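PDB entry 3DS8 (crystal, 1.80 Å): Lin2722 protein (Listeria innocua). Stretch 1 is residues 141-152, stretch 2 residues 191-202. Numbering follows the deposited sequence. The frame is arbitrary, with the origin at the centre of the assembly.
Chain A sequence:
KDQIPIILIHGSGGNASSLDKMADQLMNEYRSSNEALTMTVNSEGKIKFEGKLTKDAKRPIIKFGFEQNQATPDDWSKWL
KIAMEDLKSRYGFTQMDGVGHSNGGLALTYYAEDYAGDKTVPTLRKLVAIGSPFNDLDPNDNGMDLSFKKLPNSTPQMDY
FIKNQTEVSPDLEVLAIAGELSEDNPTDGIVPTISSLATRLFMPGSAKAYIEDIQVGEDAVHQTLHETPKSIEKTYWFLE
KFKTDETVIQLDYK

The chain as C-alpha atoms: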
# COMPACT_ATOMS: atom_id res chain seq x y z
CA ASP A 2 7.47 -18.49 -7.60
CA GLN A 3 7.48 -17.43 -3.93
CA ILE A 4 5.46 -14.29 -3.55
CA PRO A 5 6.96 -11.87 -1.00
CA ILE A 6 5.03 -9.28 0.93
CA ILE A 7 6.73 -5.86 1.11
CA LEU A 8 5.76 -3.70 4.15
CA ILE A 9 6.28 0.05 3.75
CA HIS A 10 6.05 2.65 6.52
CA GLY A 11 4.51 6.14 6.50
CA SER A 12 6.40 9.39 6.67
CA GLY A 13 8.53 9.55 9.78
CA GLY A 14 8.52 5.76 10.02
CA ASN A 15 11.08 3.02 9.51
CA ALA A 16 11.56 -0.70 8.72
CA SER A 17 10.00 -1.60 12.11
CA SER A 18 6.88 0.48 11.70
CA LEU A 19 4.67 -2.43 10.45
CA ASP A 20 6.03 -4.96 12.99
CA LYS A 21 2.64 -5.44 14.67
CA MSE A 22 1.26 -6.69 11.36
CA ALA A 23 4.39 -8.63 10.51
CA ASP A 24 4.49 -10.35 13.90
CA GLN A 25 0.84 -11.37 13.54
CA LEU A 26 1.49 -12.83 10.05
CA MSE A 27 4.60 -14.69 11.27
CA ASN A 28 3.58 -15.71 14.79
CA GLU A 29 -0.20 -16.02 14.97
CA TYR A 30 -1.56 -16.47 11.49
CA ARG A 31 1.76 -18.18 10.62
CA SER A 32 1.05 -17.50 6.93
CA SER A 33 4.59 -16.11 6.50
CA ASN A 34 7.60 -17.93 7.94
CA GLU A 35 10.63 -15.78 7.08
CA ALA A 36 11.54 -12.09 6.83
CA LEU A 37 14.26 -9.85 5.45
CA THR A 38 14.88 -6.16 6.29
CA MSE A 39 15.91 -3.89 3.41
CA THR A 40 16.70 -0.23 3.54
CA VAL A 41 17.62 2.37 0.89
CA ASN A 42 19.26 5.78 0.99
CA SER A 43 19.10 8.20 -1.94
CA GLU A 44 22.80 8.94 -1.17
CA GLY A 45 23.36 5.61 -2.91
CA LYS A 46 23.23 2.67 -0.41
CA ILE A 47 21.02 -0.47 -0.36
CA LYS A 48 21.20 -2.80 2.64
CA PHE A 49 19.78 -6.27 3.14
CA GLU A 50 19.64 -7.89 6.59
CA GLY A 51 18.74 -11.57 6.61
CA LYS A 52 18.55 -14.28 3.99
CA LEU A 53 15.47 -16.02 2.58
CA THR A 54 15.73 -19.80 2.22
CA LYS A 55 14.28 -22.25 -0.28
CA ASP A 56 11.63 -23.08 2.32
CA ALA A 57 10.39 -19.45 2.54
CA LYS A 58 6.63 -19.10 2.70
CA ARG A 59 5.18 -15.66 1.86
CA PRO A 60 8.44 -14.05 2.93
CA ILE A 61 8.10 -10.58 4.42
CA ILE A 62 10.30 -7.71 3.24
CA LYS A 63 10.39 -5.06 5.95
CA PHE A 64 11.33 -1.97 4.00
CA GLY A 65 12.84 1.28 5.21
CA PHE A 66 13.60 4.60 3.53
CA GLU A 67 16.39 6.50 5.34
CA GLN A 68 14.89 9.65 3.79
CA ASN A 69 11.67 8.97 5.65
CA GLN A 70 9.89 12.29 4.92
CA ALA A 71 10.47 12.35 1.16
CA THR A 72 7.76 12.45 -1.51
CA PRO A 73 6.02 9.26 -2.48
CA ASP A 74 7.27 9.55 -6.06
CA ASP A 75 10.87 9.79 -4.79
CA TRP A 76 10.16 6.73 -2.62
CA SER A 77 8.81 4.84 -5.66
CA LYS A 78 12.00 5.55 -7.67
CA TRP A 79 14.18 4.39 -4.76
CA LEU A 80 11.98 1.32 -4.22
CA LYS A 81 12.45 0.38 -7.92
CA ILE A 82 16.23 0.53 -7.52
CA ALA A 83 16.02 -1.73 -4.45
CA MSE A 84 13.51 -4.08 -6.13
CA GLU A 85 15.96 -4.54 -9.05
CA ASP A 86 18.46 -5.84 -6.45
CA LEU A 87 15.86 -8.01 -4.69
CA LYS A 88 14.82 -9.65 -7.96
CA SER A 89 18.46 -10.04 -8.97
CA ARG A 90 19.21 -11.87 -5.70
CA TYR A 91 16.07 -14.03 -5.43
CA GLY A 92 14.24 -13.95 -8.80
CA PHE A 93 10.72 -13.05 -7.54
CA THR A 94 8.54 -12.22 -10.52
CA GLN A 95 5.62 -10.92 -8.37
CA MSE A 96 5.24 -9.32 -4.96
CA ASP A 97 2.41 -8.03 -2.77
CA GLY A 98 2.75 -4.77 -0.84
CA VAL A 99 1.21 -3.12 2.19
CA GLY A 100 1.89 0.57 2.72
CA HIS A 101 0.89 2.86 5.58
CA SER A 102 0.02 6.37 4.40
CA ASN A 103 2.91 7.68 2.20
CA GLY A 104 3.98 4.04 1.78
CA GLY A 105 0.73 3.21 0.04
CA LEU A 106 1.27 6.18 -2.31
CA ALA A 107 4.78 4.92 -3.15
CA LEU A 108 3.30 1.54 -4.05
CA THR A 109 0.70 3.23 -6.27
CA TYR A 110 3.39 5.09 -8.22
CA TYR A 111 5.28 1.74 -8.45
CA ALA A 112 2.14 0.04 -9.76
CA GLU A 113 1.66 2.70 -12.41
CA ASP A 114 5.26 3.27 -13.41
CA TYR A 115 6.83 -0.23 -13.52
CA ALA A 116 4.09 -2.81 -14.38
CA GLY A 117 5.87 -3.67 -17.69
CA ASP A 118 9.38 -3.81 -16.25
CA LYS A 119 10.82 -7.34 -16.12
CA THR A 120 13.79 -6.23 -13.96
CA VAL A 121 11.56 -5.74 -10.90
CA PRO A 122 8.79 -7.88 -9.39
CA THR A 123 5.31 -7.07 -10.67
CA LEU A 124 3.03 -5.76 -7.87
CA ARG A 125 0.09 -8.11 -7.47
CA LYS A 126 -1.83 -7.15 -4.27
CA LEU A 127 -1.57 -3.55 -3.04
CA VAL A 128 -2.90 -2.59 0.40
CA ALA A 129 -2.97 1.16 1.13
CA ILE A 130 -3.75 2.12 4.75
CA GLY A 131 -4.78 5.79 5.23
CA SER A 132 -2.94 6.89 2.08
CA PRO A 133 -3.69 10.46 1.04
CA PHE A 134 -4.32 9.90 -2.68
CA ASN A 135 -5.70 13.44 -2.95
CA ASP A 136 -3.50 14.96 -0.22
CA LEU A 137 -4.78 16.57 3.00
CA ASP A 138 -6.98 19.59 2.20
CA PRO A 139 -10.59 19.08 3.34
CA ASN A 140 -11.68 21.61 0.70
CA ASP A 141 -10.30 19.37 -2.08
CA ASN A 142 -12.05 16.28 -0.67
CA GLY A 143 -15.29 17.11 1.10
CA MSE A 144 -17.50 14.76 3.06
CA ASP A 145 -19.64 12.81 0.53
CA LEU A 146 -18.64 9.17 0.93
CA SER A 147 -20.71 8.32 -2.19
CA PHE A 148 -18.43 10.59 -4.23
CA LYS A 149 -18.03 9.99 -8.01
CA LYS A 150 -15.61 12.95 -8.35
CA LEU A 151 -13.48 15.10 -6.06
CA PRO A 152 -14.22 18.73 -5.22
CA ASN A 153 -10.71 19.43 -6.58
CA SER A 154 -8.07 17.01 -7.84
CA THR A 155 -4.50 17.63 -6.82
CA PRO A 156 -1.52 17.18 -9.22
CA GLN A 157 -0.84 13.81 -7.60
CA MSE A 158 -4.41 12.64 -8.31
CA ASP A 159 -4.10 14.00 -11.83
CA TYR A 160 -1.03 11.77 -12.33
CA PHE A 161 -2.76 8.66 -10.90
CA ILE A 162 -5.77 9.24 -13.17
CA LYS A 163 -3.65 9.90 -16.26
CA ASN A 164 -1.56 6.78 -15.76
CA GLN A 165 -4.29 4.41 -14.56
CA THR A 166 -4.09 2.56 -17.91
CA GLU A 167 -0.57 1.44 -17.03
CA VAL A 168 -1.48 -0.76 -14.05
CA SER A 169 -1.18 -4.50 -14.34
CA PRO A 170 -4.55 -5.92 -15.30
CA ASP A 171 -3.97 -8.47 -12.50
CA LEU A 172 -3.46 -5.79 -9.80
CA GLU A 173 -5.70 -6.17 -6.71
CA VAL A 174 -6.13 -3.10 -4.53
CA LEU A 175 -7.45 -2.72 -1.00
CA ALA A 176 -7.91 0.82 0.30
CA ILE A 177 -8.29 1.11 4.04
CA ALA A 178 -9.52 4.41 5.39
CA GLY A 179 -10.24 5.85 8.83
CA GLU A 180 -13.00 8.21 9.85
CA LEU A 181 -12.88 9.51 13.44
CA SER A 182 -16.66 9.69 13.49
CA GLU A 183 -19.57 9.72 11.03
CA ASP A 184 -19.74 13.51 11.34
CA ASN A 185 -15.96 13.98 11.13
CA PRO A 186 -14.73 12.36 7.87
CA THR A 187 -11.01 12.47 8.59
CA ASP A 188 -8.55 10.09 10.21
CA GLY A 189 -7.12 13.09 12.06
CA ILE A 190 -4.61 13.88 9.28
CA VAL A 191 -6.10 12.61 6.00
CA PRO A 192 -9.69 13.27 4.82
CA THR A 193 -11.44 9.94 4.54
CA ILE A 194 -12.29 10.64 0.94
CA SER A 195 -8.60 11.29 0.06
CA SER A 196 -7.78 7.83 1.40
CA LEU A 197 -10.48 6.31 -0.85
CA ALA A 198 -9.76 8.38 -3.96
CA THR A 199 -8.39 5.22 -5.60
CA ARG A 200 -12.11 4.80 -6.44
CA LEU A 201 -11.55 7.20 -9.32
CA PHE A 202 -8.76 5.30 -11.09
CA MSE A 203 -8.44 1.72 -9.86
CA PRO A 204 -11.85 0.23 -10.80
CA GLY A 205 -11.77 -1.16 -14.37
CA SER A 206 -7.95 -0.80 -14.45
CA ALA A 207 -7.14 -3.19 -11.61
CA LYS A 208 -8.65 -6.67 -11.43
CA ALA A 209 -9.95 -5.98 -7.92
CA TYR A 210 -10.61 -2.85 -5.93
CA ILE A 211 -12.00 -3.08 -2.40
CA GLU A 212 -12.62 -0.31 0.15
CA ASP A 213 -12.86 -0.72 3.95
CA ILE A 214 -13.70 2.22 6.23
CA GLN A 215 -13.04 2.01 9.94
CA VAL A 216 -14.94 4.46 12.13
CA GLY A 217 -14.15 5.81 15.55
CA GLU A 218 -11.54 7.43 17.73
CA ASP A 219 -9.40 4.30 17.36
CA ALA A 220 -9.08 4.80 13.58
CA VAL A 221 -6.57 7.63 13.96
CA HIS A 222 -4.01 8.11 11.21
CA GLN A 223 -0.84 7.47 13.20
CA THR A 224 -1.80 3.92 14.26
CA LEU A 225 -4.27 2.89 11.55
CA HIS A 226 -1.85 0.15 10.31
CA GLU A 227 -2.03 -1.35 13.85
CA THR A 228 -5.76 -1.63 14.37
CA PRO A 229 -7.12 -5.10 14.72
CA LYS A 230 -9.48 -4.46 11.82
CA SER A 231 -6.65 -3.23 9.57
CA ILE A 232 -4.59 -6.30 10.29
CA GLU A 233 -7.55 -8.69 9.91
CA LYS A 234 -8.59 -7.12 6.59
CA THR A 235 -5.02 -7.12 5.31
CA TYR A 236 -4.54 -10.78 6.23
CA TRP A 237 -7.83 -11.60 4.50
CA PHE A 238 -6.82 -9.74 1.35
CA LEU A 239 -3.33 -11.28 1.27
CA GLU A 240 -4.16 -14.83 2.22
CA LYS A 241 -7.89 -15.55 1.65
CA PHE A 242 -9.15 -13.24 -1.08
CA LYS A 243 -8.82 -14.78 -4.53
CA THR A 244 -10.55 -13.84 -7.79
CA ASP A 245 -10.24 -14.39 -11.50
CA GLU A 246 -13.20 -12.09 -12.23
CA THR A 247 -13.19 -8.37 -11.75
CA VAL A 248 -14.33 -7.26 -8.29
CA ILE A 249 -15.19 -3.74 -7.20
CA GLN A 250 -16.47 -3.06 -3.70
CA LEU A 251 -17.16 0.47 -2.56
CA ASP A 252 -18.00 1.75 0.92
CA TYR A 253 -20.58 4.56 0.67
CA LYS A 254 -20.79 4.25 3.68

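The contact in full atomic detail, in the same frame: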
# COMPACT_ATOMS: atom_id res chain seq x y z
N ASP A 141 -10.51 20.11 -0.86
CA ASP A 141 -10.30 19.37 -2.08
C ASP A 141 -11.10 18.04 -2.06
O ASP A 141 -11.27 17.39 -3.09
CB ASP A 141 -8.82 19.03 -2.28
CG ASP A 141 -7.96 20.23 -2.61
OD1 ASP A 141 -8.51 21.28 -3.04
OD2 ASP A 141 -6.71 20.11 -2.46
N ASN A 142 -11.50 17.61 -0.86
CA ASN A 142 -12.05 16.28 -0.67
C ASN A 142 -13.52 16.22 -0.27
O ASN A 142 -14.29 15.39 -0.78
CB ASN A 142 -11.14 15.54 0.31
CG ASN A 142 -9.80 15.22 -0.33
OD1 ASN A 142 -9.73 14.40 -1.23
ND2 ASN A 142 -8.73 15.98 0.04
N GLY A 143 -13.90 17.08 0.67
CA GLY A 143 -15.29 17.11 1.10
C GLY A 143 -15.68 15.94 1.99
O GLY A 143 -14.83 15.30 2.64
N MSE A 144 -16.99 15.69 2.08
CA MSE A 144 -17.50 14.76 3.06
C MSE A 144 -18.47 13.73 2.49
O MSE A 144 -19.10 13.00 3.26
CB MSE A 144 -18.26 15.54 4.14
CG MSE A 144 -17.42 16.61 4.80
SE MSE A 144 -18.41 17.55 6.17
CE MSE A 144 -20.22 17.48 5.37
N ASP A 145 -18.64 13.70 1.17
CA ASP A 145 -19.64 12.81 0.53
C ASP A 145 -19.01 11.46 0.27
O ASP A 145 -18.25 11.31 -0.69
CB ASP A 145 -20.13 13.42 -0.76
CG ASP A 145 -21.15 12.54 -1.47
OD1 ASP A 145 -21.58 11.51 -0.89
OD2 ASP A 145 -21.49 12.89 -2.62
N LEU A 146 -19.29 10.47 1.11
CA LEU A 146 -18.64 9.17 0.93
C LEU A 146 -19.16 8.42 -0.30
O LEU A 146 -18.56 7.46 -0.70
CB LEU A 146 -18.74 8.28 2.18
CG LEU A 146 -17.82 8.70 3.32
CD1 LEU A 146 -18.18 7.86 4.50
CD2 LEU A 146 -16.33 8.51 2.94
N SER A 147 -20.24 8.90 -0.92
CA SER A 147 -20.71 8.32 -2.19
C SER A 147 -20.10 9.03 -3.42
O SER A 147 -20.52 8.83 -4.59
CB SER A 147 -22.25 8.27 -2.23
OG SER A 147 -22.75 9.55 -2.48
N PHE A 148 -19.07 9.82 -3.17
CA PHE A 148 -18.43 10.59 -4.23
C PHE A 148 -18.10 9.80 -5.53
O PHE A 148 -17.56 8.71 -5.48
CB PHE A 148 -17.17 11.34 -3.70
CG PHE A 148 -15.97 10.45 -3.46
CD1 PHE A 148 -14.94 10.39 -4.41
CD2 PHE A 148 -15.88 9.64 -2.35
CE1 PHE A 148 -13.85 9.56 -4.22
CE2 PHE A 148 -14.81 8.79 -2.14
CZ PHE A 148 -13.78 8.73 -3.08
N LYS A 149 -18.41 10.43 -6.66
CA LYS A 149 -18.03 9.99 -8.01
C LYS A 149 -16.93 10.86 -8.59
O LYS A 149 -16.37 10.52 -9.61
CB LYS A 149 -19.22 10.09 -8.97
CG LYS A 149 -20.53 9.48 -8.48
CD LYS A 149 -20.50 7.99 -8.58
CE LYS A 149 -21.86 7.40 -8.11
NZ LYS A 149 -21.93 7.25 -6.60
N LYS A 150 -16.68 12.02 -7.97
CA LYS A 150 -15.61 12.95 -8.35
C LYS A 150 -15.17 13.71 -7.11
O LYS A 150 -15.90 13.78 -6.11
CB LYS A 150 -16.06 13.97 -9.40
CG LYS A 150 -17.25 14.76 -9.00
CD LYS A 150 -17.47 16.00 -9.93
CE LYS A 150 -18.12 15.69 -11.28
NZ LYS A 150 -18.90 16.89 -11.86
N LEU A 151 -13.99 14.29 -7.17
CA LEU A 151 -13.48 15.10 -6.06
C LEU A 151 -13.82 16.57 -6.26
O LEU A 151 -13.84 17.06 -7.40
CB LEU A 151 -11.97 14.95 -5.92
CG LEU A 151 -11.52 13.50 -5.69
CD1 LEU A 151 -10.06 13.38 -6.19
CD2 LEU A 151 -11.65 13.12 -4.23
N PRO A 152 -14.10 17.28 -5.16
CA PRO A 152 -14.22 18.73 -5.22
C PRO A 152 -13.09 19.40 -5.99
O PRO A 152 -13.34 20.31 -6.79
CB PRO A 152 -14.24 19.13 -3.73
CG PRO A 152 -14.98 17.98 -3.08
CD PRO A 152 -14.38 16.77 -3.80
N VAL A 191 -5.63 12.80 7.38
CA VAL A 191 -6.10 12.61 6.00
C VAL A 191 -7.65 12.58 5.95
O VAL A 191 -8.28 11.75 6.60
CB VAL A 191 -5.54 11.28 5.42
CG1 VAL A 191 -6.04 11.01 3.93
CG2 VAL A 191 -3.98 11.22 5.52
N PRO A 192 -8.25 13.41 5.07
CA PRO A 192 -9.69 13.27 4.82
C PRO A 192 -9.99 11.86 4.34
O PRO A 192 -9.29 11.29 3.49
CB PRO A 192 -9.98 14.35 3.76
CG PRO A 192 -8.85 15.31 3.89
CD PRO A 192 -7.66 14.49 4.28
N THR A 193 -11.06 11.30 4.86
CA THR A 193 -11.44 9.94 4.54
C THR A 193 -11.56 9.74 3.05
O THR A 193 -11.07 8.75 2.50
CB THR A 193 -12.76 9.58 5.27
OG1 THR A 193 -12.62 9.85 6.66
CG2 THR A 193 -13.08 8.14 5.07
N ILE A 194 -12.13 10.73 2.37
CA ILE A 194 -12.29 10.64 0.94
C ILE A 194 -10.95 10.58 0.17
O ILE A 194 -10.84 9.91 -0.84
CB ILE A 194 -13.18 11.78 0.44
CG1 ILE A 194 -14.65 11.40 0.79
CG2 ILE A 194 -13.00 12.05 -1.09
CD1 ILE A 194 -15.54 12.51 0.84
N SER A 195 -9.95 11.31 0.65
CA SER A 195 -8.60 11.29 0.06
C SER A 195 -8.04 9.90 0.12
O SER A 195 -7.46 9.40 -0.85
CB SER A 195 -7.66 12.24 0.78
OG SER A 195 -6.37 12.21 0.18
N SER A 196 -8.25 9.23 1.24
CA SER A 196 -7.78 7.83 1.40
C SER A 196 -8.56 6.76 0.62
O SER A 196 -8.12 5.60 0.56
CB SER A 196 -7.63 7.47 2.90
OG SER A 196 -8.65 7.95 3.68
N LEU A 197 -9.68 7.16 0.01
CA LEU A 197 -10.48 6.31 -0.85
C LEU A 197 -10.48 6.76 -2.30
O LEU A 197 -11.18 6.16 -3.12
CB LEU A 197 -11.91 6.30 -0.35
CG LEU A 197 -12.18 5.74 1.04
CD1 LEU A 197 -13.66 6.10 1.40
CD2 LEU A 197 -11.91 4.25 1.14
N ALA A 198 -9.67 7.75 -2.63
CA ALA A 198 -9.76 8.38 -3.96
C ALA A 198 -9.25 7.47 -5.08
O ALA A 198 -9.52 7.72 -6.24
CB ALA A 198 -9.10 9.74 -3.95
N THR A 199 -8.60 6.36 -4.71
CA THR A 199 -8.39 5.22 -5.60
C THR A 199 -9.66 4.81 -6.35
O THR A 199 -9.56 4.25 -7.43
CB THR A 199 -7.85 4.01 -4.81
OG1 THR A 199 -8.41 3.99 -3.49
CG2 THR A 199 -6.29 4.09 -4.70
N ARG A 200 -10.83 5.10 -5.78
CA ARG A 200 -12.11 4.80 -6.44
C ARG A 200 -12.21 5.39 -7.83
O ARG A 200 -12.96 4.89 -8.69
CB ARG A 200 -13.21 5.43 -5.56
CG ARG A 200 -14.54 5.20 -5.93
CD ARG A 200 -15.41 6.04 -5.01
NE ARG A 200 -15.46 5.51 -3.65
CZ ARG A 200 -16.38 5.89 -2.76
NH1 ARG A 200 -17.31 6.75 -3.11
NH2 ARG A 200 -16.39 5.39 -1.53
N LEU A 201 -11.47 6.46 -8.07
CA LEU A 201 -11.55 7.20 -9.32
C LEU A 201 -10.57 6.74 -10.41
O LEU A 201 -10.64 7.24 -11.54
CB LEU A 201 -11.40 8.69 -9.05
CG LEU A 201 -12.40 9.23 -7.99
CD1 LEU A 201 -12.28 10.67 -7.89
CD2 LEU A 201 -13.85 8.83 -8.29
N PHE A 202 -9.70 5.79 -10.10
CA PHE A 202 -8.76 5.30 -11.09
C PHE A 202 -8.45 3.81 -11.03
O PHE A 202 -8.02 3.24 -12.05
CB PHE A 202 -7.46 6.17 -11.09
CG PHE A 202 -6.64 6.10 -9.84
CD1 PHE A 202 -5.57 5.21 -9.74
CD2 PHE A 202 -6.86 6.96 -8.77
CE1 PHE A 202 -4.80 5.15 -8.64
CE2 PHE A 202 -6.06 6.90 -7.65
CZ PHE A 202 -5.04 6.00 -7.57
O HOH W 1 -13.34 13.10 3.75

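Residues 141-152, mostly loop, pack against one side of the short helical turns in residues 191-202, and the contact buries 719 Å² in total. Its centre is the ring of Phe148, held between two side chains of the other stretch. Over one face lies Ile194, whose CG2 is 3.8 Å from the ring centroid and almost on the ring normal; over the opposite face lies Arg200, its guanidinium stacked flat, with centres 4.0 Å apart and planes at 12°. The p rotamer of Phe148 brings the ring into this slot although its CA-to-CB bond points sideways. Leu197 O, Ala198 CA and Leu201 CG meet the ring edge.

Arg200 reaches the loop through an extended t, t start, then turns at chi3 (-73°). A planar, multiply donating group suits this position: while its face covers the ring, Arg200 NH1 donates to Leu146 O (2.8 Å) and Phe148 O (3.1 Å), and Arg200 NH2 also donates to Leu146 O (3.1 Å). These carbonyls belong to a type I turn from Asp145 to Phe148, closed by Phe148 N to Asp145 O (3.0 Å). Asp145, in the t rotamer, braces the turn by accepting from Ser147 N (2.9 Å) and Ser147 OG (2.8 Å) through OD1.

Ile194, the residue most covered, points toward the loop with chi1 m and chi2 t. This sends Ile194 CD1 against the backbone, 3.3 Å from Asp145 O, while Ile194 CG2 also meets Leu151 CD2 at 3.6 Å. Leu146 (m, t) bends its end inward, placing CD2 3.9 Å from Leu197 CD1. Leu151 CG packs 3.7 Å from Leu201 CD1. At Gly143, positive phi favours glycine, and an ideal CB would be crowded by Pro152 CG at 3.3 Å. Nearby, one water donates to Gly143 O (2.9 Å) and accepts from Ile194 N (3.0 Å), bridging the two backbones.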